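Local coordinates for protein GH62 arabinofuranosidase (Podospora anserina, PDB 4N4B) that probably hydrolyses terminal non-reducing alpha-L-arabinofuranoside residues of xylan, and is a calcium-containing enzyme of glycoside hydrolase family 62, at residues A[45-50]-A[63-68]; A[72-77]-A[87-92]; A[49-54]-A[105-110]. One frame throughout, in Å; residues are numbered along the deposited sequence. Where two conformers were deposited one is given.

Contact 1 (A[45-50]-A[63-68]); sequences AGIKDP and ASTAQS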
loop_
_atom_site.group_PDB
_atom_site.type_symbol
_atom_site.label_atom_id
_atom_site.label_comp_id
_atom_site.label_asym_id
_atom_site.label_seq_id
_atom_site.Cartn_x
_atom_site.Cartn_y
_atom_site.Cartn_z
ATOM N N ALA A 45 9.995 14.695 6.647
ATOM C CA ALA A 45 10.982 13.756 7.236
ATOM C C ALA A 45 11.087 12.468 6.443
ATOM O O ALA A 45 12.147 11.865 6.331
ATOM C CB ALA A 45 10.641 13.503 8.669
ATOM N N GLY A 46 9.905 11.949 6.023
ATOM C CA GLY A 46 9.824 10.673 5.372
ATOM C C GLY A 46 8.935 10.703 4.125
ATOM O O GLY A 46 7.948 11.392 4.095
ATOM N N ILE A 47 9.326 9.876 3.152
ATOM C CA ILE A 47 8.438 9.561 1.997
ATOM C C ILE A 47 8.107 8.132 2.134
ATOM O O ILE A 47 8.949 7.258 2.373
ATOM C CB ILE A 47 9.119 9.877 0.665
ATOM C CG1 ILE A 47 9.592 11.373 0.615
ATOM C CG2 ILE A 47 8.218 9.590 -0.513
ATOM C CD1 ILE A 47 8.517 12.373 0.639
ATOM N N LYS A 48 6.796 7.817 2.064
ATOM C CA LYS A 48 6.279 6.599 2.696
ATOM C C LYS A 48 5.165 5.998 1.869
ATOM O O LYS A 48 4.477 6.646 1.092
ATOM C CB LYS A 48 5.697 6.891 4.086
ATOM C CG LYS A 48 6.715 7.371 5.099
ATOM C CD LYS A 48 6.086 7.491 6.430
ATOM C CE LYS A 48 5.886 6.178 7.088
ATOM N NZ LYS A 48 5.123 6.317 8.338
ATOM N N ASP A 49 4.871 4.756 2.140
ATOM C CA ASP A 49 3.608 4.070 1.830
ATOM C C ASP A 49 3.202 4.161 0.325
ATOM O O ASP A 49 2.056 4.532 0.006
ATOM C CB ASP A 49 2.454 4.697 2.638
ATOM C CG ASP A 49 2.753 4.973 4.111
ATOM O OD1 ASP A 49 3.444 4.128 4.688
ATOM O OD2 ASP A 49 2.258 6.020 4.612
ATOM N N PRO A 50 4.125 3.829 -0.556
ATOM C CA PRO A 50 3.812 4.086 -2.008
ATOM C C PRO A 50 2.756 3.205 -2.604
ATOM O O PRO A 50 2.562 2.043 -2.217
ATOM C CB PRO A 50 5.126 3.840 -2.665
ATOM C CG PRO A 50 5.820 2.830 -1.780
ATOM C CD PRO A 50 5.499 3.330 -0.402
ATOM N N ALA A 63 2.606 8.792 -2.841
ATOM C CA ALA A 63 3.190 8.405 -1.560
ATOM C C ALA A 63 2.714 9.387 -0.509
ATOM O O ALA A 63 2.256 10.491 -0.769
ATOM C CB ALA A 63 4.713 8.365 -1.663
ATOM N N SER A 64 2.790 8.924 0.769
ATOM C CA SER A 64 2.636 9.798 1.932
ATOM C C SER A 64 3.894 10.700 2.080
ATOM O O SER A 64 5.009 10.194 1.944
ATOM C CB SER A 64 2.428 9.090 3.249
ATOM O OG SER A 64 1.427 8.068 3.158
ATOM N N THR A 65 3.624 11.941 2.511
ATOM C CA THR A 65 4.643 12.829 3.099
ATOM C C THR A 65 4.402 12.756 4.566
ATOM O O THR A 65 3.331 12.883 5.048
ATOM C CB THR A 65 4.608 14.247 2.560
ATOM O OG1 THR A 65 3.401 14.894 2.917
ATOM C CG2 THR A 65 4.698 14.260 0.993
ATOM N N ALA A 66 5.480 12.541 5.334
ATOM C CA ALA A 66 5.405 12.337 6.814
ATOM C C ALA A 66 6.364 13.323 7.521
ATOM O O ALA A 66 7.503 13.464 7.151
ATOM C CB ALA A 66 5.770 10.933 7.164
ATOM N N GLN A 67 5.817 13.988 8.554
ATOM C CA GLN A 67 6.655 14.819 9.449
ATOM C C GLN A 67 5.805 14.895 10.717
ATOM O O GLN A 67 4.656 14.455 10.832
ATOM C CB GLN A 67 6.921 16.156 8.822
ATOM C CG GLN A 67 5.661 16.941 8.532
ATOM C CD GLN A 67 5.946 18.074 7.702
ATOM O OE1 GLN A 67 5.700 18.095 6.443
ATOM N NE2 GLN A 67 6.521 19.086 8.374
ATOM N N SER A 68 6.441 15.458 11.785
ATOM C CA SER A 68 5.650 15.430 13.023
ATOM C C SER A 68 4.491 16.397 12.969
ATOM O O SER A 68 3.572 16.098 13.675
ATOM C CB SER A 68 6.456 15.721 14.281
ATOM O OG SER A 68 7.390 14.692 14.507
#

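Contact 2 (A[72-77]-A[87-92]); sequences NLVYFT and ATFYYL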
loop_
_atom_site.group_PDB
_atom_site.type_symbol
_atom_site.label_atom_id
_atom_site.label_comp_id
_atom_site.label_asym_id
_atom_site.label_seq_id
_atom_site.Cartn_x
_atom_site.Cartn_y
_atom_site.Cartn_z
ATOM N N ASN A 72 0.498 14.271 4.363
ATOM C CA ASN A 72 -0.248 14.547 3.160
ATOM C C ASN A 72 0.321 13.668 2.031
ATOM O O ASN A 72 0.899 12.723 2.285
ATOM C CB ASN A 72 -0.269 16.087 2.901
ATOM C CG ASN A 72 -1.443 16.561 2.024
ATOM O OD1 ASN A 72 -1.369 16.444 0.863
ATOM N ND2 ASN A 72 -2.406 17.204 2.591
ATOM N N LEU A 73 -0.004 14.030 0.792
ATOM C CA LEU A 73 0.276 13.173 -0.347
ATOM C C LEU A 73 1.129 13.804 -1.441
ATOM O O LEU A 73 1.026 14.954 -1.681
ATOM C CB LEU A 73 -1.028 12.649 -0.968
ATOM C CG LEU A 73 -1.916 11.825 -0.041
ATOM C CD1 LEU A 73 -3.160 11.421 -0.783
ATOM C CD2 LEU A 73 -1.243 10.544 0.406
ATOM N N VAL A 74 1.943 12.985 -2.087
ATOM C CA VAL A 74 2.774 13.475 -3.186
ATOM C C VAL A 74 2.686 12.514 -4.368
ATOM O O VAL A 74 2.549 11.347 -4.172
ATOM C CB VAL A 74 4.241 13.702 -2.713
ATOM C CG1 VAL A 74 4.946 12.365 -2.338
ATOM C CG2 VAL A 74 5.078 14.444 -3.759
ATOM N N TYR A 75 2.785 13.082 -5.577
ATOM C CA TYR A 75 2.863 12.322 -6.865
ATOM C C TYR A 75 4.212 12.555 -7.509
ATOM O O TYR A 75 4.753 13.683 -7.504
ATOM C CB TYR A 75 1.793 12.862 -7.813
ATOM C CG TYR A 75 1.866 12.317 -9.226
ATOM C CD1 TYR A 75 1.602 11.008 -9.537
ATOM C CD2 TYR A 75 2.279 13.162 -10.261
ATOM C CE1 TYR A 75 1.738 10.537 -10.798
ATOM C CE2 TYR A 75 2.370 12.736 -11.584
ATOM C CZ TYR A 75 2.126 11.455 -11.836
ATOM O OH TYR A 75 2.208 10.962 -13.165
ATOM N N PHE A 76 4.770 11.530 -8.052
ATOM C CA PHE A 76 5.962 11.646 -8.896
ATOM C C PHE A 76 5.986 10.543 -9.898
ATOM O O PHE A 76 5.321 9.503 -9.789
ATOM C CB PHE A 76 7.234 11.775 -8.052
ATOM C CG PHE A 76 7.485 10.643 -7.093
ATOM C CD1 PHE A 76 6.850 10.650 -5.850
ATOM C CD2 PHE A 76 8.322 9.585 -7.421
ATOM C CE1 PHE A 76 7.085 9.574 -4.954
ATOM C CE2 PHE A 76 8.518 8.562 -6.491
ATOM C CZ PHE A 76 7.897 8.562 -5.297
ATOM N N THR A 77 6.868 10.671 -10.931
ATOM C CA THR A 77 6.880 9.805 -12.089
ATOM C C THR A 77 8.245 9.675 -12.700
ATOM O O THR A 77 9.023 10.628 -12.571
ATOM C CB THR A 77 5.838 10.316 -13.107
ATOM O OG1 THR A 77 5.799 9.459 -14.274
ATOM C CG2 THR A 77 6.055 11.720 -13.510
ATOM N N ALA A 87 13.205 12.623 -9.738
ATOM C CA ALA A 87 11.877 12.942 -10.142
ATOM C C ALA A 87 11.280 14.060 -9.359
ATOM O O ALA A 87 11.389 14.144 -8.114
ATOM C CB ALA A 87 10.997 11.725 -10.033
ATOM N N THR A 88 10.597 15.030 -9.989
ATOM C CA THR A 88 9.935 16.154 -9.396
ATOM C C THR A 88 8.748 15.682 -8.511
ATOM O O THR A 88 7.953 14.872 -8.916
ATOM C CB THR A 88 9.416 17.109 -10.483
ATOM O OG1 THR A 88 10.655 17.567 -11.150
ATOM C CG2 THR A 88 8.628 18.273 -9.941
ATOM N N PHE A 89 8.649 16.293 -7.361
ATOM C CA PHE A 89 7.518 16.013 -6.484
ATOM C C PHE A 89 6.365 16.988 -6.788
ATOM O O PHE A 89 6.565 18.168 -6.836
ATOM C CB PHE A 89 7.933 16.211 -5.023
ATOM C CG PHE A 89 8.600 15.021 -4.396
ATOM C CD1 PHE A 89 8.897 13.903 -5.095
ATOM C CD2 PHE A 89 8.932 15.077 -3.094
ATOM C CE1 PHE A 89 9.515 12.855 -4.487
ATOM C CE2 PHE A 89 9.552 14.041 -2.468
ATOM C CZ PHE A 89 9.847 12.925 -3.169
ATOM N N TYR A 90 5.186 16.443 -7.010
ATOM C CA TYR A 90 3.979 17.222 -7.179
ATOM C C TYR A 90 3.078 16.970 -5.988
ATOM O O TYR A 90 2.550 15.975 -5.851
ATOM C CB TYR A 90 3.252 16.912 -8.498
ATOM C CG TYR A 90 4.121 17.149 -9.721
ATOM C CD1 TYR A 90 4.220 18.377 -10.249
ATOM C CD2 TYR A 90 4.851 16.162 -10.275
ATOM C CE1 TYR A 90 5.023 18.629 -11.346
ATOM C CE2 TYR A 90 5.659 16.399 -11.381
ATOM C CZ TYR A 90 5.715 17.647 -11.900
ATOM O OH TYR A 90 6.567 17.822 -12.985
ATOM N N TYR A 91 3.004 17.954 -5.131
ATOM C CA TYR A 91 2.281 17.829 -3.891
ATOM C C TYR A 91 0.769 17.974 -4.117
ATOM O O TYR A 91 0.310 18.899 -4.700
ATOM C CB TYR A 91 2.802 18.893 -2.912
ATOM C CG TYR A 91 4.263 18.647 -2.492
ATOM C CD1 TYR A 91 4.578 17.670 -1.604
ATOM C CD2 TYR A 91 5.289 19.406 -3.011
ATOM C CE1 TYR A 91 5.867 17.419 -1.254
ATOM C CE2 TYR A 91 6.597 19.157 -2.633
ATOM C CZ TYR A 91 6.875 18.178 -1.740
ATOM O OH TYR A 91 8.169 17.960 -1.356
ATOM N N LEU A 92 0.030 17.006 -3.637
ATOM C CA LEU A 92 -1.396 16.965 -3.916
ATOM C C LEU A 92 -2.211 17.957 -3.106
ATOM O O LEU A 92 -3.340 18.176 -3.393
ATOM C CB LEU A 92 -1.960 15.549 -3.772
ATOM C CG LEU A 92 -1.334 14.461 -4.637
ATOM C CD1 LEU A 92 -2.284 13.265 -4.664
ATOM C CD2 LEU A 92 -1.081 14.936 -6.094
HETATM O O HOH W 1 7.810 13.384 -11.200
#

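Contact 3 (A[49-54]-A[105-110]); sequences DPTIIL and PQVFWF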
loop_
_atom_site.group_PDB
_atom_site.type_symbol
_atom_site.label_atom_id
_atom_site.label_comp_id
_atom_site.label_asym_id
_atom_site.label_seq_id
_atom_site.Cartn_x
_atom_site.Cartn_y
_atom_site.Cartn_z
ATOM N N ASP A 49 4.871 4.756 2.140
ATOM C CA ASP A 49 3.608 4.070 1.830
ATOM C C ASP A 49 3.202 4.161 0.325
ATOM O O ASP A 49 2.056 4.532 0.006
ATOM C CB ASP A 49 2.454 4.697 2.638
ATOM C CG ASP A 49 2.753 4.973 4.111
ATOM O OD1 ASP A 49 3.444 4.128 4.688
ATOM O OD2 ASP A 49 2.258 6.020 4.612
ATOM N N PRO A 50 4.125 3.829 -0.556
ATOM C CA PRO A 50 3.812 4.086 -2.008
ATOM C C PRO A 50 2.756 3.205 -2.604
ATOM O O PRO A 50 2.562 2.043 -2.217
ATOM C CB PRO A 50 5.126 3.840 -2.665
ATOM C CG PRO A 50 5.820 2.830 -1.780
ATOM C CD PRO A 50 5.499 3.330 -0.402
ATOM N N THR A 51 2.072 3.797 -3.569
ATOM C CA THR A 51 1.277 3.028 -4.600
ATOM C C THR A 51 1.951 3.317 -5.892
ATOM O O THR A 51 2.370 4.423 -6.199
ATOM C CB THR A 51 -0.180 3.495 -4.541
ATOM O OG1 THR A 51 -0.959 2.722 -5.503
ATOM C CG2 THR A 51 -0.426 4.902 -4.854
ATOM N N ILE A 52 2.061 2.263 -6.734
ATOM C CA ILE A 52 2.836 2.395 -7.997
ATOM C C ILE A 52 2.228 1.541 -9.089
ATOM O O ILE A 52 1.979 0.351 -8.934
ATOM C CB ILE A 52 4.314 2.014 -7.723
ATOM C CG1 ILE A 52 5.099 2.108 -9.011
ATOM C CG2 ILE A 52 4.454 0.679 -7.040
ATOM C CD1 ILE A 52 6.591 2.099 -8.809
ATOM N N ILE A 53 2.163 2.168 -10.242
ATOM C CA ILE A 53 1.728 1.529 -11.512
ATOM C C ILE A 53 2.697 1.942 -12.573
ATOM O O ILE A 53 3.439 2.853 -12.491
ATOM C CB ILE A 53 0.250 1.807 -11.864
ATOM C CG1 ILE A 53 0.085 3.237 -12.188
ATOM C CG2 ILE A 53 -0.694 1.340 -10.804
ATOM C CD1 ILE A 53 -1.292 3.598 -12.737
ATOM N N LEU A 54 2.692 1.089 -13.619
ATOM C CA LEU A 54 3.591 1.191 -14.776
ATOM C C LEU A 54 2.727 1.167 -16.023
ATOM O O LEU A 54 1.960 0.273 -16.223
ATOM C CB LEU A 54 4.612 0.067 -14.772
ATOM C CG LEU A 54 5.614 0.014 -15.922
ATOM C CD1 LEU A 54 6.394 1.256 -16.025
ATOM C CD2 LEU A 54 6.542 -1.177 -15.759
ATOM N N PRO A 105 -1.847 6.221 0.132
ATOM C CA PRO A 105 -2.659 6.173 -1.072
ATOM C C PRO A 105 -2.605 4.839 -1.798
ATOM O O PRO A 105 -1.660 4.039 -1.693
ATOM C CB PRO A 105 -2.093 7.255 -1.906
ATOM C CG PRO A 105 -0.632 7.203 -1.611
ATOM C CD PRO A 105 -0.512 6.853 -0.133
ATOM N N GLN A 106 -3.652 4.628 -2.625
ATOM C CA GLN A 106 -3.783 3.491 -3.552
ATOM C C GLN A 106 -4.401 4.055 -4.830
ATOM O O GLN A 106 -5.454 4.661 -4.772
ATOM C CB GLN A 106 -4.640 2.349 -3.012
ATOM C CG GLN A 106 -4.779 1.188 -3.935
ATOM C CD GLN A 106 -6.041 0.375 -3.676
ATOM O OE1 GLN A 106 -7.052 0.888 -3.176
ATOM N NE2 GLN A 106 -5.994 -0.862 -4.128
ATOM N N VAL A 107 -3.726 3.815 -5.968
ATOM C CA VAL A 107 -4.255 4.267 -7.260
ATOM C C VAL A 107 -4.671 3.138 -8.157
ATOM O O VAL A 107 -3.972 2.161 -8.275
ATOM C CB VAL A 107 -3.247 5.205 -7.970
ATOM C CG1 VAL A 107 -2.026 4.508 -8.483
ATOM C CG2 VAL A 107 -3.923 6.016 -9.095
ATOM N N PHE A 108 -5.782 3.329 -8.860
ATOM C CA PHE A 108 -6.244 2.385 -9.900
ATOM C C PHE A 108 -7.211 3.093 -10.807
ATOM O O PHE A 108 -7.865 4.062 -10.454
ATOM C CB PHE A 108 -6.878 1.111 -9.257
ATOM C CG PHE A 108 -8.024 1.393 -8.369
ATOM C CD1 PHE A 108 -9.331 1.428 -8.779
ATOM C CD2 PHE A 108 -7.791 1.586 -6.995
ATOM C CE1 PHE A 108 -10.376 1.700 -7.920
ATOM C CE2 PHE A 108 -8.820 1.909 -6.131
ATOM C CZ PHE A 108 -10.106 1.974 -6.608
ATOM N N TRP A 109 -7.316 2.524 -12.019
ATOM C CA TRP A 109 -8.367 2.971 -12.991
ATOM C C TRP A 109 -9.651 2.247 -12.690
ATOM O O TRP A 109 -9.655 1.027 -12.603
ATOM C CB TRP A 109 -7.862 2.599 -14.395
ATOM C CG TRP A 109 -8.804 2.924 -15.538
ATOM C CD1 TRP A 109 -9.423 1.957 -16.293
ATOM C CD2 TRP A 109 -9.149 4.180 -16.028
ATOM N NE1 TRP A 109 -10.105 2.595 -17.265
ATOM C CE2 TRP A 109 -10.000 3.933 -17.177
ATOM C CE3 TRP A 109 -8.801 5.461 -15.728
ATOM C CZ2 TRP A 109 -10.414 4.971 -17.990
ATOM C CZ3 TRP A 109 -9.275 6.523 -16.505
ATOM C CH2 TRP A 109 -10.140 6.241 -17.610
ATOM N N PHE A 110 -10.739 2.984 -12.533
ATOM C CA PHE A 110 -12.050 2.312 -12.289
ATOM C C PHE A 110 -12.803 2.370 -13.625
ATOM O O PHE A 110 -13.355 3.418 -14.035
ATOM C CB PHE A 110 -12.794 2.986 -11.186
ATOM C CG PHE A 110 -14.052 2.247 -10.813
ATOM C CD1 PHE A 110 -14.000 1.026 -10.227
ATOM C CD2 PHE A 110 -15.322 2.817 -11.046
ATOM C CE1 PHE A 110 -15.144 0.317 -9.906
ATOM C CE2 PHE A 110 -16.443 2.131 -10.743
ATOM C CZ PHE A 110 -16.389 0.873 -10.224
HETATM O O HOH W 2 -0.322 3.263 0.517
#

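Contact 1 (A[45-50]-A[63-68])
Residues Gly46 to Lys48 pair with Ser64 to Ala66 as a buried antiparallel hairpin, formed by strands 46-55 and 58-67, the first two of a four-stranded blade in the GH62 five-bladed beta-propeller. Lys48 and Ser64 make a hydrogen-bonded pair, whereas Ile47 and Thr65 form a non-hydrogen-bonded one. At the other end Ala45 and Gly46 both face Ala66 in a classic beta bulge: Ala66 O receives Ala45 N at 2.8 Å and Gly46 N at 3.1 Å, the first in the carbonyl plane and the second tilted from it. On one face of the sheet Ile47 CG2 packs on the Ala63 methyl CB at 3.9 Å. On the other, the Lys48 chain passes over Ala66, with CD 3.5 Å from its CB, and bends at chi3 (76°) before NZ bonds Tyr320 OH. With chi1 at -45°, Asp49 keeps its carboxylate beside the backbone N, on the side of Ser64, and the anti side of OD2 receives Ser64 OG at 2.6 Å. Ala104 N of the next blade also bonds Ser64 OG. Replacing Asp49 with an alanine would probably leave the Ser64 hydroxyl without its carboxylate acceptor, held then by Ala104 N, and take a partner from a bound Tris molecule. Asp49 OD2 and Lys48 NZ both bond this Tris, probably a crystallisation additive, near His285 and a calcium ion, consistent with a hairpin lining a pocket.

Contact 2 (A[72-77]-A[87-92])
Tyr75 O takes the backbone N-H of Tyr90 at 2.8 Å, and Tyr75 N returns the bond to Tyr90 O. This hydrogen-bonded pair belongs to an antiparallel beta hairpin, strands 70-78 and 90-91, that forms the outer side of a propeller blade. Leu92 N extends the pairing by bonding Leu73 O at 3.0 Å. The Tyr75 and Tyr90 side chains cross at a slant, their CD2 atoms 4.0 Å apart, while Leu92 CD2 packs against Tyr75 CB. On the opposite face Val74 CG2, set anti to the backbone N (CG1 at chi1 67°), touches both Phe89 CB, 3.6 Å away, and Tyr91 CD1. Farther along, the side chains of Phe76 and Phe89 lie side by side, pointing the same way, their rings oblique at 38°, and Phe89 CE1 sits 3.7 Å above one face of the Phe76 ring, toward its rim. Cations flank this aromatic side: Lys38 makes a cation-pi contact with Phe89 and Arg42 one with Tyr91, whose OH bonds Asp40. Where direct pairing stops, a water accepts from Thr77 N and donates to Thr88 O at 2.7 Å.

Contact 3 (A[49-54]-A[105-110])
The local axes of strand segments 49-54 and 105-110 point the same way to within 9° and come to 6.0 Å from each other at closest approach, yet no backbone-to-backbone hydrogen bond joins them. Their nearest alpha carbons, those of Thr51 and Gln106, are 5.2 Å apart, and beyond this point the chains splay apart. The direct polar link is made by a side chain instead: Val107 N donates to Thr51 OG1 at 3.0 Å in a nearly straight bond (164°). Thr51 holds OG1 anti to its own backbone N (chi1 -178°), which carries the hydroxyl across to the neighbouring strand; the same hydroxyl also makes a weak hydrogen bond with Glu287. Its CB lies 3.3 Å from Pro105 O, and CG2 rests against the Pro105 ring at CG. These are the first strands of two successive propeller blades, each bonded through its backbone to the next strand of its own sheet, so that the interface is one between sheets around the central channel. At the Asp49 end a water spans the gap, donating to both Asp49 O and Pro105 O at 2.7 Å; Pro105 CD also leans on Asp49 O. On the far side of the Thr51 bond, Ile53 and Val107 cross at about a right angle, with Ile53 CG2 4.1 Å from Val107 CG1.

Overall arrangement
Contacts 1 and 2 belong to the same blade and are connected by strands 58-67 and 70-78, where Ala63 O meets Val74 N and Thr65 N meets Asn72 O. Contact 3 shares Asp49 and Pro50 with contact 1 but turns from pairing within a sheet to the junction between blades. Burial differs: contacts 1 and 3 are buried, the latter closer to the centre of the chain, whereas contact 2 is only partly so. Chemistry changes accordingly, from aromatic packing at the outer edge to charged and hydroxyl groups beside the pocket, and then to a water and a threonine side chain between blades. Pro105 touches both Ala63 and Leu73, tying all three together.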